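Alpha-catenin-like protein hmp-1 (Caenorhabditis elegans, PDB 5XA5) binds beta-catenin, cadherin and actin filaments, and is required for cell migration in body enclosure and for cell shape changes in body elongation. Local coordinates at residues T30-E35 with T132-F137; D18-K23 with F137-D142; N24-I29 with D196-N201; A56-A61 with V102-G107; A63-T68 with G94-T99. One frame throughout, in Å; residues are numbered along the deposited sequence.

Contact 1. Residues T30-E35 with T132-F137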
# COMPACT_ATOMS: atom_id res chain seq x y z
N THR A 30 0.96 10.16 10.67
CA THR A 30 1.51 11.21 11.53
C THR A 30 0.40 12.16 11.95
O THR A 30 0.33 12.59 13.11
CB THR A 30 2.65 11.94 10.82
OG1 THR A 30 3.67 10.99 10.52
CG2 THR A 30 3.23 13.02 11.68
N GLN A 31 -0.49 12.48 11.01
CA GLN A 31 -1.65 13.31 11.33
C GLN A 31 -2.53 12.64 12.37
O GLN A 31 -2.93 13.25 13.36
CB GLN A 31 -2.49 13.60 10.09
CG GLN A 31 -1.86 14.51 9.06
CD GLN A 31 -2.62 14.48 7.75
OE1 GLN A 31 -3.86 14.48 7.74
NE2 GLN A 31 -1.90 14.48 6.64
N LEU A 32 -2.84 11.37 12.11
CA LEU A 32 -3.75 10.63 12.99
C LEU A 32 -3.25 10.65 14.43
O LEU A 32 -3.97 11.08 15.34
CB LEU A 32 -3.90 9.19 12.49
CG LEU A 32 -4.63 9.06 11.15
CD1 LEU A 32 -4.42 7.68 10.52
CD2 LEU A 32 -6.14 9.38 11.31
N ILE A 33 -2.00 10.25 14.62
CA ILE A 33 -1.43 10.07 15.95
C ILE A 33 -1.15 11.39 16.64
O ILE A 33 -1.51 11.58 17.81
CB ILE A 33 -0.14 9.25 15.88
CG1 ILE A 33 -0.44 7.84 15.37
CG2 ILE A 33 0.54 9.20 17.24
CD1 ILE A 33 -1.67 7.21 16.00
N ASN A 34 -0.52 12.32 15.94
CA ASN A 34 -0.20 13.61 16.57
C ASN A 34 -1.43 14.40 16.99
O ASN A 34 -1.45 14.98 18.09
CB ASN A 34 0.63 14.46 15.62
CG ASN A 34 2.06 14.00 15.52
OD1 ASN A 34 2.48 13.05 16.21
ND2 ASN A 34 2.84 14.67 14.69
N GLU A 35 -2.45 14.45 16.14
CA GLU A 35 -3.58 15.32 16.45
C GLU A 35 -4.33 14.82 17.67
O GLU A 35 -4.68 15.61 18.54
CB GLU A 35 -4.54 15.43 15.27
CG GLU A 35 -4.02 16.29 14.12
CD GLU A 35 -4.97 16.33 12.95
OE1 GLU A 35 -6.19 16.39 13.18
OE2 GLU A 35 -4.50 16.30 11.79
N THR A 132 -5.38 4.81 16.01
CA THR A 132 -4.23 3.91 15.94
C THR A 132 -4.58 2.66 15.13
O THR A 132 -3.76 2.13 14.37
CB THR A 132 -3.76 3.51 17.35
OG1 THR A 132 -3.18 4.65 17.99
CG2 THR A 132 -2.72 2.40 17.27
N ALA A 133 -5.82 2.19 15.29
CA ALA A 133 -6.28 1.03 14.52
C ALA A 133 -6.43 1.40 13.05
O ALA A 133 -6.18 0.57 12.17
CB ALA A 133 -7.60 0.51 15.08
N VAL A 134 -6.81 2.64 12.78
CA VAL A 134 -6.86 3.13 11.41
C VAL A 134 -5.45 3.16 10.82
O VAL A 134 -5.24 2.73 9.70
CB VAL A 134 -7.51 4.54 11.33
CG1 VAL A 134 -7.35 5.12 9.93
CG2 VAL A 134 -8.97 4.43 11.72
N ALA A 135 -4.50 3.65 11.61
CA ALA A 135 -3.11 3.72 11.16
C ALA A 135 -2.54 2.33 10.87
O ALA A 135 -1.85 2.15 9.86
CB ALA A 135 -2.25 4.44 12.20
N LYS A 136 -2.83 1.36 11.73
CA LYS A 136 -2.34 -0.00 11.52
C LYS A 136 -2.95 -0.60 10.25
O LYS A 136 -2.28 -1.33 9.52
CB LYS A 136 -2.63 -0.89 12.74
CG LYS A 136 -1.62 -0.71 13.85
CD LYS A 136 -1.99 -1.46 15.12
CE LYS A 136 -0.96 -1.19 16.21
NZ LYS A 136 -1.30 -1.86 17.49
N PHE A 137 -4.21 -0.27 9.98
CA PHE A 137 -4.86 -0.73 8.76
C PHE A 137 -4.15 -0.18 7.52
O PHE A 137 -3.93 -0.90 6.55
CB PHE A 137 -6.35 -0.36 8.71
CG PHE A 137 -7.02 -0.79 7.43
CD1 PHE A 137 -7.49 -2.09 7.30
CD2 PHE A 137 -7.20 0.08 6.37
CE1 PHE A 137 -8.10 -2.51 6.13
CE2 PHE A 137 -7.82 -0.34 5.19
CZ PHE A 137 -8.26 -1.64 5.08
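The hydroxyl of T132, tied back to the carbonyl O of R128 one turn earlier in its own helix, meets I33 of the facing helix only as a neighbour: its OG1 lies 3.6 Å from the methyl carbon I33 CD1. The polar end of T132 is already satisfied, so its contact with an apolar methyl probably leaves no polar group wanting. I33 gets there by a bend, chi2 of -44° turning CD1 toward the facing helix. The deeper half of the contact belongs to L32, which drives its CD1 branch between two residues. That methyl comes to 3.9 Å from V134 CG1, the two side chains meeting at about a right angle, and to 4.2 Å from A135 CB. The small A135 lets the leucine approach the backbone itself, with L32 CD1 4.2 Å from A135 N. On helix 23-36, Q31 and E35 instead engage basic side chains on the chain of another protein, E35 through a salt bridge; apolar packing from that chain also reaches V134. The axes of the two segments run 9.4 Å apart at 162°, the near-antiparallel pairing typical of the long helical bundles of the vinculin/alpha-catenin family, of which this chain is the N-terminal part.

Contact 2. Residues D18-K23 with F137-D142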
# COMPACT_ATOMS: atom_id res chain seq x y z
N ASP A 18 9.01 2.93 11.98
CA ASP A 18 10.20 2.74 11.14
C ASP A 18 10.00 1.68 10.06
O ASP A 18 10.86 1.49 9.20
CB ASP A 18 11.39 2.36 12.02
CG ASP A 18 11.34 3.07 13.36
OD1 ASP A 18 10.98 4.27 13.40
OD2 ASP A 18 11.67 2.43 14.39
N GLU A 19 8.87 0.98 10.11
CA GLU A 19 8.54 -0.03 9.11
C GLU A 19 7.70 0.58 8.00
O GLU A 19 7.41 -0.05 6.98
CB GLU A 19 7.78 -1.19 9.76
CG GLU A 19 8.63 -1.98 10.73
CD GLU A 19 7.87 -3.11 11.40
OE1 GLU A 19 7.37 -4.00 10.68
OE2 GLU A 19 7.76 -3.10 12.64
N VAL A 20 7.30 1.83 8.20
CA VAL A 20 6.49 2.53 7.22
C VAL A 20 7.37 2.99 6.07
O VAL A 20 8.34 3.73 6.27
CB VAL A 20 5.76 3.71 7.88
CG1 VAL A 20 4.86 4.41 6.89
CG2 VAL A 20 4.94 3.17 9.05
N ARG A 21 7.04 2.53 4.87
CA ARG A 21 7.89 2.76 3.71
C ARG A 21 7.25 3.71 2.70
O ARG A 21 7.90 4.13 1.75
CB ARG A 21 8.23 1.42 3.04
CG ARG A 21 8.96 0.49 3.98
CD ARG A 21 9.36 -0.81 3.33
NE ARG A 21 10.24 -1.58 4.20
CZ ARG A 21 9.95 -2.77 4.71
NH1 ARG A 21 8.79 -3.35 4.42
NH2 ARG A 21 10.82 -3.39 5.49
N SER A 22 5.98 4.05 2.92
CA SER A 22 5.25 4.94 2.03
C SER A 22 5.10 6.31 2.65
O SER A 22 4.61 6.41 3.77
CB SER A 22 3.85 4.37 1.72
OG SER A 22 2.96 5.36 1.22
N LYS A 23 5.50 7.36 1.94
CA LYS A 23 5.31 8.73 2.45
C LYS A 23 3.84 9.13 2.55
O LYS A 23 3.47 9.95 3.41
CB LYS A 23 6.03 9.74 1.56
CG LYS A 23 7.52 9.69 1.61
CD LYS A 23 8.04 10.74 0.59
CE LYS A 23 9.52 10.79 0.51
NZ LYS A 23 9.94 11.88 -0.40
N PHE A 137 -4.21 -0.27 9.98
CA PHE A 137 -4.86 -0.73 8.76
C PHE A 137 -4.15 -0.18 7.52
O PHE A 137 -3.93 -0.90 6.55
CB PHE A 137 -6.35 -0.36 8.71
CG PHE A 137 -7.02 -0.79 7.43
CD1 PHE A 137 -7.49 -2.09 7.30
CD2 PHE A 137 -7.20 0.08 6.37
CE1 PHE A 137 -8.10 -2.51 6.13
CE2 PHE A 137 -7.82 -0.34 5.19
CZ PHE A 137 -8.26 -1.64 5.08
N LEU A 138 -3.80 1.10 7.56
CA LEU A 138 -3.14 1.71 6.41
C LEU A 138 -1.76 1.10 6.19
O LEU A 138 -1.34 0.97 5.05
CB LEU A 138 -3.01 3.22 6.59
CG LEU A 138 -4.34 3.98 6.67
CD1 LEU A 138 -4.08 5.45 6.89
CD2 LEU A 138 -5.13 3.77 5.39
N ILE A 139 -1.07 0.75 7.28
CA ILE A 139 0.28 0.20 7.17
C ILE A 139 0.20 -1.18 6.53
O ILE A 139 0.99 -1.53 5.65
CB ILE A 139 0.97 0.11 8.54
CG1 ILE A 139 1.43 1.49 8.99
CG2 ILE A 139 2.17 -0.81 8.49
CD1 ILE A 139 1.88 1.54 10.44
N LEU A 140 -0.77 -1.96 6.99
CA LEU A 140 -1.01 -3.27 6.40
C LEU A 140 -1.45 -3.13 4.94
O LEU A 140 -1.01 -3.89 4.07
CB LEU A 140 -2.07 -4.02 7.21
CG LEU A 140 -2.47 -5.36 6.61
CD1 LEU A 140 -1.25 -6.27 6.55
CD2 LEU A 140 -3.58 -5.99 7.45
N ALA A 141 -2.29 -2.13 4.65
CA ALA A 141 -2.74 -1.90 3.28
C ALA A 141 -1.58 -1.63 2.34
O ALA A 141 -1.57 -2.10 1.21
CB ALA A 141 -3.73 -0.73 3.23
N ASP A 142 -0.60 -0.86 2.81
CA ASP A 142 0.57 -0.57 1.98
C ASP A 142 1.34 -1.86 1.72
O ASP A 142 1.84 -2.08 0.61
CB ASP A 142 1.47 0.47 2.63
CG ASP A 142 2.60 0.91 1.72
OD1 ASP A 142 2.29 1.52 0.68
OD2 ASP A 142 3.78 0.66 2.06
O HOH W 1 4.40 1.45 4.49
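V20 lays its CG2 methyl over the end of I139, 3.7 Å from I139 CD1 and 3.9 Å from I139 CG1, the two side chains set about perpendicular. The isoleucine reaches out from helix 117-165 to meet it, while the valine, held in the loop before helix 23-36, also leans on V25, L26 and I29 of that helix. Two residues on, the contact changes character. S22 presents its CB, not its hydroxyl, to the carboxylate of D142, with S22 CB 3.4 Å from D142 OD1. Its OG is swung anti to the backbone N (chi1 161°), which takes it off to D196 and to V25 N, where it caps helix 23-36. A water bridges the two segments: it accepts from R21 N at 2.9 Å and donates to D142 OD2 at 2.6 Å. The other oxygen, D142 OD1, forms a salt bridge with R193. In this buried aspartate OD1 is thus held by a cation, and OD2 takes, among its bonds, a short one from water, an environment that would probably keep the carboxylate ionised; the water ties the loop to helix 117-165, and the salt bridge ties that helix directly to helix 169-196.

Contact 3. Residues N24-I29 with D196-N201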
# COMPACT_ATOMS: atom_id res chain seq x y z
N ASN A 24 3.02 8.61 1.65
CA ASN A 24 1.59 8.85 1.71
C ASN A 24 1.04 8.31 3.02
O ASN A 24 0.32 9.00 3.73
CB ASN A 24 0.90 8.21 0.50
CG ASN A 24 -0.56 8.60 0.37
OD1 ASN A 24 -1.04 9.50 1.04
ND2 ASN A 24 -1.27 7.91 -0.52
N VAL A 25 1.40 7.07 3.35
CA VAL A 25 0.97 6.48 4.62
C VAL A 25 1.59 7.22 5.80
O VAL A 25 0.92 7.50 6.80
CB VAL A 25 1.35 4.99 4.70
CG1 VAL A 25 1.05 4.42 6.07
CG2 VAL A 25 0.62 4.22 3.63
N LEU A 26 2.87 7.54 5.70
CA LEU A 26 3.58 8.17 6.81
C LEU A 26 2.91 9.48 7.20
O LEU A 26 2.67 9.73 8.38
CB LEU A 26 5.06 8.41 6.45
CG LEU A 26 5.91 9.01 7.58
CD1 LEU A 26 5.81 8.15 8.85
CD2 LEU A 26 7.36 9.17 7.17
N LYS A 27 2.57 10.30 6.21
CA LYS A 27 1.97 11.61 6.52
C LYS A 27 0.59 11.43 7.13
O LYS A 27 0.25 12.11 8.10
CB LYS A 27 1.86 12.48 5.27
CG LYS A 27 3.24 12.96 4.80
CD LYS A 27 3.14 14.14 3.85
CE LYS A 27 2.31 13.81 2.64
NZ LYS A 27 2.87 12.65 1.90
N GLN A 28 -0.18 10.48 6.59
CA GLN A 28 -1.52 10.23 7.13
C GLN A 28 -1.46 9.76 8.57
O GLN A 28 -2.22 10.24 9.41
CB GLN A 28 -2.25 9.19 6.28
CG GLN A 28 -2.74 9.71 4.94
CD GLN A 28 -3.49 8.65 4.15
OE1 GLN A 28 -4.68 8.42 4.36
NE2 GLN A 28 -2.79 7.98 3.24
N ILE A 29 -0.59 8.80 8.87
CA ILE A 29 -0.54 8.27 10.23
C ILE A 29 0.06 9.31 11.17
O ILE A 29 -0.31 9.37 12.34
CB ILE A 29 0.24 6.92 10.33
CG1 ILE A 29 1.73 7.08 10.02
CG2 ILE A 29 -0.39 5.85 9.42
CD1 ILE A 29 2.50 5.78 10.14
N ASP A 196 7.14 7.54 -3.82
CA ASP A 196 6.44 7.45 -2.55
C ASP A 196 7.32 6.84 -1.44
O ASP A 196 6.91 6.80 -0.29
CB ASP A 196 5.16 6.61 -2.73
CG ASP A 196 4.19 6.71 -1.56
OD1 ASP A 196 4.08 7.79 -0.94
OD2 ASP A 196 3.51 5.70 -1.29
N LEU A 197 8.51 6.34 -1.78
CA LEU A 197 9.33 5.69 -0.75
C LEU A 197 9.93 6.68 0.25
O LEU A 197 10.46 7.74 -0.11
CB LEU A 197 10.47 4.89 -1.40
CG LEU A 197 10.01 3.54 -1.95
CD1 LEU A 197 11.19 2.83 -2.65
CD2 LEU A 197 9.44 2.66 -0.85
N VAL A 198 9.85 6.31 1.52
CA VAL A 198 10.36 7.12 2.62
C VAL A 198 11.88 7.21 2.59
O VAL A 198 12.44 8.31 2.66
CB VAL A 198 9.89 6.54 3.99
CG1 VAL A 198 10.64 7.19 5.15
CG2 VAL A 198 8.37 6.69 4.13
N LYS A 199 12.56 6.07 2.48
CA LYS A 199 14.03 6.06 2.52
C LYS A 199 14.65 6.25 1.14
O LYS A 199 14.41 5.45 0.24
CB LYS A 199 14.52 4.76 3.15
CG LYS A 199 13.87 4.44 4.48
CD LYS A 199 14.77 3.59 5.35
CE LYS A 199 14.46 3.81 6.82
NZ LYS A 199 15.53 3.28 7.70
N PRO A 200 15.46 7.31 0.96
CA PRO A 200 16.06 7.66 -0.33
C PRO A 200 16.96 6.56 -0.86
O PRO A 200 17.14 6.44 -2.07
CB PRO A 200 16.88 8.92 -0.01
CG PRO A 200 16.32 9.44 1.27
CD PRO A 200 15.87 8.24 2.03
N ASN A 201 17.53 5.76 0.03
CA ASN A 201 18.39 4.69 -0.44
C ASN A 201 17.55 3.59 -1.09
O ASN A 201 17.99 2.99 -2.07
CB ASN A 201 19.28 4.15 0.68
CG ASN A 201 18.49 3.48 1.78
OD1 ASN A 201 17.90 4.15 2.64
ND2 ASN A 201 18.50 2.15 1.79
O HOH W 2 0.51 6.16 -2.04
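N24 and D196 form the tight half of this contact. The backbone N of N24, in the first turn of helix 23-36, donates to D196 OD1 at 2.9 Å with an N-H...O angle of 152°, and the oxygen receives it on its syn lone pair. The same atom also presses on the side chain, D196 OD1 lying 3.5 Å from N24 CB. D196 OD2, besides its bond to S22, takes one from a water, which donates to it at 3.1 Å. That water accepts in turn from N24 ND2 at 2.9 Å, so the two residues are joined twice, once by the backbone N-H of N24 and once through water from its side-chain amide. N24 ND2 also bonds a polar side chain on the chain of another protein. The loose half lies at L26 and V198, where, against the direct bond at N24, a single pair of methyls, L26 CD2 and V198 CG2, stands 4.1 Å apart and the side chains meet nearly square. An alanine in place of D196 is likely to leave N24 N and the S22 hydroxyl without their acceptor and the bridging water short of one anchor. Beside the carboxylate, K27 keeps its ammonium on the K23 carbonyl, with K27 NZ still 5.8 Å from D196 OD1. The bond from N24 N itself holds the start of helix 23-36 to D196, and a carboxylate placed at the N-terminal end of a helix would be expected to interact favourably with the helix dipole.

Contact 4. Residues A56-A61 with V102-G107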
# COMPACT_ATOMS: atom_id res chain seq x y z
N ALA A 56 -23.34 11.34 15.70
CA ALA A 56 -23.92 10.86 14.44
C ALA A 56 -22.90 10.93 13.31
O ALA A 56 -22.76 9.99 12.52
CB ALA A 56 -25.17 11.65 14.08
N THR A 57 -22.20 12.06 13.22
CA THR A 57 -21.17 12.22 12.21
C THR A 57 -20.08 11.17 12.37
O THR A 57 -19.65 10.56 11.39
CB THR A 57 -20.54 13.61 12.26
OG1 THR A 57 -21.55 14.60 12.02
CG2 THR A 57 -19.43 13.75 11.23
N LEU A 58 -19.63 10.97 13.60
CA LEU A 58 -18.61 9.98 13.90
C LEU A 58 -19.08 8.59 13.47
O LEU A 58 -18.35 7.85 12.82
CB LEU A 58 -18.29 9.98 15.40
CG LEU A 58 -17.43 8.83 15.92
CD1 LEU A 58 -16.03 8.91 15.35
CD2 LEU A 58 -17.43 8.81 17.45
N ASP A 59 -20.32 8.27 13.81
CA ASP A 59 -20.91 6.97 13.46
C ASP A 59 -20.90 6.76 11.94
O ASP A 59 -20.51 5.70 11.46
CB ASP A 59 -22.33 6.87 14.03
CG ASP A 59 -22.97 5.53 13.78
OD1 ASP A 59 -22.24 4.52 13.70
OD2 ASP A 59 -24.21 5.47 13.69
N ALA A 60 -21.32 7.78 11.20
CA ALA A 60 -21.37 7.70 9.74
C ALA A 60 -19.98 7.60 9.13
O ALA A 60 -19.79 6.93 8.11
CB ALA A 60 -22.07 8.91 9.17
N ALA A 61 -19.02 8.26 9.76
CA ALA A 61 -17.64 8.25 9.26
C ALA A 61 -17.00 6.89 9.49
O ALA A 61 -16.25 6.41 8.63
CB ALA A 61 -16.81 9.35 9.92
N VAL A 102 -16.40 1.33 20.41
CA VAL A 102 -16.03 1.89 21.71
C VAL A 102 -15.98 3.41 21.67
O VAL A 102 -16.41 4.08 22.61
CB VAL A 102 -14.68 1.34 22.21
CG1 VAL A 102 -14.25 2.06 23.49
CG2 VAL A 102 -14.76 -0.16 22.45
N MET A 103 -15.46 3.97 20.58
CA MET A 103 -15.40 5.42 20.44
C MET A 103 -16.80 6.04 20.41
O MET A 103 -17.04 7.08 21.03
CB MET A 103 -14.62 5.81 19.18
CG MET A 103 -14.54 7.31 18.93
SD MET A 103 -13.43 8.14 20.07
CE MET A 103 -14.59 8.97 21.16
N ILE A 104 -17.72 5.40 19.69
CA ILE A 104 -19.08 5.92 19.59
C ILE A 104 -19.78 5.87 20.95
O ILE A 104 -20.51 6.80 21.31
CB ILE A 104 -19.90 5.13 18.54
CG1 ILE A 104 -19.36 5.42 17.14
CG2 ILE A 104 -21.38 5.51 18.62
CD1 ILE A 104 -19.93 4.53 16.05
N GLN A 105 -19.53 4.81 21.71
CA GLN A 105 -20.12 4.70 23.05
C GLN A 105 -19.53 5.69 24.05
O GLN A 105 -20.28 6.43 24.71
CB GLN A 105 -19.96 3.28 23.59
CG GLN A 105 -21.15 2.37 23.32
CD GLN A 105 -22.43 2.87 23.97
OE1 GLN A 105 -22.40 3.54 25.01
NE2 GLN A 105 -23.56 2.56 23.35
N THR A 106 -18.21 5.71 24.18
CA THR A 106 -17.58 6.59 25.17
C THR A 106 -17.72 8.03 24.73
O THR A 106 -17.80 8.93 25.56
CB THR A 106 -16.09 6.28 25.36
OG1 THR A 106 -15.41 6.36 24.10
CG2 THR A 106 -15.90 4.89 25.95
N GLY A 107 -17.71 8.24 23.42
CA GLY A 107 -17.91 9.57 22.88
C GLY A 107 -19.29 10.09 23.26
O GLY A 107 -19.44 11.25 23.64
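Helices 51-74 and 83-112 run almost exactly antiparallel here, the two segments meeting at 177° with their axes 9.9 Å apart and D59 opposite I104 at a CA-CA distance of 6.5 Å. L58 and I104 supply most of the surface between them. L58 sends its CD2 methyl into the angle formed by M103 and I104, 3.6 Å from M103 CG and 3.9 Å from I104 CG1. It meets the methionine at about a right angle and the isoleucine at a slant. In M103, chi1 of 178° puts CG, near the root of the side chain, against the leucine; the bends beyond it then carry the sulfur and the end methyl elsewhere. M103 also packs on S126 and L130 of helix 117-165. I104 turns the other way: its CD1 end is laid against the flank of D59, 3.3 Å from D59 OD1 and 3.7 Å from D59 CA, at the exposed border of the contact. Were L58 an alanine, the wedge between M103 CG and I104 CG1 would be gone, which would probably open a gap there and give the methionine more room to turn. Within helix 83-112 the hydroxyl of T106 bonds back to V102 O at 2.9 Å and also pairs with S126. Across the pair itself the chemistry is that of methyl and methylene groups, with the exposed carboxylate of D59 meeting only carbon of the facing segment, which implies that shape and burial, more than any polar bond between these two segments, hold them together.

Contact 5. Residues A63-T68 with G94-T99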
# COMPACT_ATOMS: atom_id res chain seq x y z
N ALA A 63 -18.71 4.10 9.62
CA ALA A 63 -19.40 3.25 8.65
C ALA A 63 -18.84 3.41 7.23
O ALA A 63 -18.63 2.42 6.53
CB ALA A 63 -20.90 3.55 8.66
N ASN A 64 -18.59 4.65 6.82
CA ASN A 64 -18.11 4.88 5.47
C ASN A 64 -16.70 4.32 5.29
O ASN A 64 -16.36 3.83 4.22
CB ASN A 64 -18.14 6.37 5.12
CG ASN A 64 -17.79 6.63 3.67
OD1 ASN A 64 -16.67 7.00 3.34
ND2 ASN A 64 -18.76 6.40 2.78
N PHE A 65 -15.90 4.40 6.35
CA PHE A 65 -14.55 3.83 6.33
C PHE A 65 -14.65 2.32 6.13
O PHE A 65 -13.91 1.73 5.33
CB PHE A 65 -13.80 4.17 7.62
CG PHE A 65 -12.34 3.80 7.59
CD1 PHE A 65 -11.38 4.73 7.25
CD2 PHE A 65 -11.93 2.51 7.91
CE1 PHE A 65 -10.03 4.40 7.22
CE2 PHE A 65 -10.58 2.16 7.86
CZ PHE A 65 -9.63 3.10 7.52
N LEU A 66 -15.57 1.68 6.84
CA LEU A 66 -15.74 0.24 6.74
C LEU A 66 -16.23 -0.16 5.36
O LEU A 66 -15.81 -1.17 4.82
CB LEU A 66 -16.70 -0.27 7.82
CG LEU A 66 -16.23 -0.00 9.25
CD1 LEU A 66 -17.21 -0.58 10.25
CD2 LEU A 66 -14.84 -0.58 9.49
N GLN A 67 -17.12 0.65 4.78
CA GLN A 67 -17.68 0.34 3.47
C GLN A 67 -16.63 0.47 2.38
O GLN A 67 -16.48 -0.42 1.54
CB GLN A 67 -18.88 1.24 3.16
CG GLN A 67 -20.11 0.94 3.98
CD GLN A 67 -21.17 2.02 3.86
OE1 GLN A 67 -21.09 2.89 2.99
NE2 GLN A 67 -22.17 1.97 4.73
N THR A 68 -15.90 1.57 2.39
CA THR A 68 -14.85 1.82 1.40
C THR A 68 -13.73 0.80 1.56
O THR A 68 -13.19 0.26 0.57
CB THR A 68 -14.32 3.25 1.55
OG1 THR A 68 -15.38 4.17 1.26
CG2 THR A 68 -13.15 3.50 0.59
N GLY A 94 -11.57 -5.05 10.95
CA GLY A 94 -12.41 -5.41 12.08
C GLY A 94 -11.99 -4.67 13.34
O GLY A 94 -12.82 -4.31 14.16
N ALA A 95 -10.69 -4.42 13.48
CA ALA A 95 -10.20 -3.69 14.64
C ALA A 95 -10.67 -2.24 14.59
O ALA A 95 -10.90 -1.62 15.64
CB ALA A 95 -8.68 -3.77 14.71
N VAL A 96 -10.82 -1.69 13.39
CA VAL A 96 -11.39 -0.35 13.23
C VAL A 96 -12.87 -0.35 13.61
O VAL A 96 -13.34 0.55 14.32
CB VAL A 96 -11.21 0.18 11.79
CG1 VAL A 96 -11.92 1.52 11.61
CG2 VAL A 96 -9.73 0.35 11.47
N GLN A 97 -13.60 -1.37 13.17
CA GLN A 97 -15.01 -1.48 13.52
C GLN A 97 -15.20 -1.56 15.03
O GLN A 97 -16.08 -0.91 15.59
CB GLN A 97 -15.62 -2.71 12.85
CG GLN A 97 -17.11 -2.93 13.13
CD GLN A 97 -17.65 -4.13 12.36
OE1 GLN A 97 -17.09 -5.23 12.44
NE2 GLN A 97 -18.71 -3.92 11.60
N ASP A 98 -14.35 -2.35 15.69
CA ASP A 98 -14.47 -2.57 17.13
C ASP A 98 -14.10 -1.32 17.92
O ASP A 98 -14.89 -0.86 18.75
CB ASP A 98 -13.62 -3.76 17.57
CG ASP A 98 -14.15 -5.10 17.04
OD1 ASP A 98 -15.30 -5.14 16.55
OD2 ASP A 98 -13.42 -6.11 17.14
N THR A 99 -12.92 -0.76 17.68
CA THR A 99 -12.51 0.46 18.38
C THR A 99 -13.46 1.59 18.04
O THR A 99 -13.68 2.50 18.84
CB THR A 99 -11.08 0.89 18.03
OG1 THR A 99 -10.95 0.97 16.61
CG2 THR A 99 -10.08 -0.10 18.58
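F65 swings its ring out with CG anti to the backbone N (chi1 -171°), while its neighbour L66 takes the other common setting, CG beside its nitrogen (chi1 -61°), and with these settings two successive residues of helix 51-74 meet two successive residues of helix 83-112. The phenylalanine goes to V96: F65 CD2 lies 3.8 Å from V96 CG1, and the next ring atom, F65 CE2, lies 4.1 Å from V96 CG2, so both valine branches touch the CD2-CE2 bond of the ring, obliquely. The two side chains are set at about a right angle. The leucine goes chiefly to Q97, whose extended chain offers its aliphatic part as a surface. L66 CD1 rests 3.7 Å from Q97 CB and equally close to Q97 CG, and its second methyl, L66 CD2, reaches the backbone at 4.0 Å from Q97 N and also brushes V96 CG1. Q97 is exposed, so this half of the contact forms its outer border, with the glutamine's methylenes shielding a leucine that is itself only partly exposed, whereas F65 and V96 are buried. A turn on from A95, T99 returns its hydroxyl to A95 O at 2.8 Å, which spares that polar group a search for a partner. The segment axes run 10.1 Å apart at 167°. Helix 117-165 lies against the buried half of this antiparallel pair, its V134 touching F65 and its L130 touching V96 and T99, while L93, one turn earlier in helix 83-112, packs on both F65 and L66.

Overall arrangement
Several short links join contacts 1, 2, 3 and 5. S22 OG of contact 2 and D196 OD2 of contact 3 share a hydrogen bond of 2.6 Å; A135 CB of contact 1 touches I29 CG2 of contact 3 at 3.6 Å; V134 CG1 of contact 1 meets F65 CE1 of contact 5 at 3.9 Å; and contacts 1 and 2 have F137 in common. Helix 117-165 therefore connects helix 23-36 with the pair 51-74 and 83-112. Contact 4 is tied in through that pair, which it shares with contact 5, their centres about 11 Å apart; it lies about 29 Å from contact 3 between centres. Another protein's chain comes within reach of all five, consistent with beta-catenin binding.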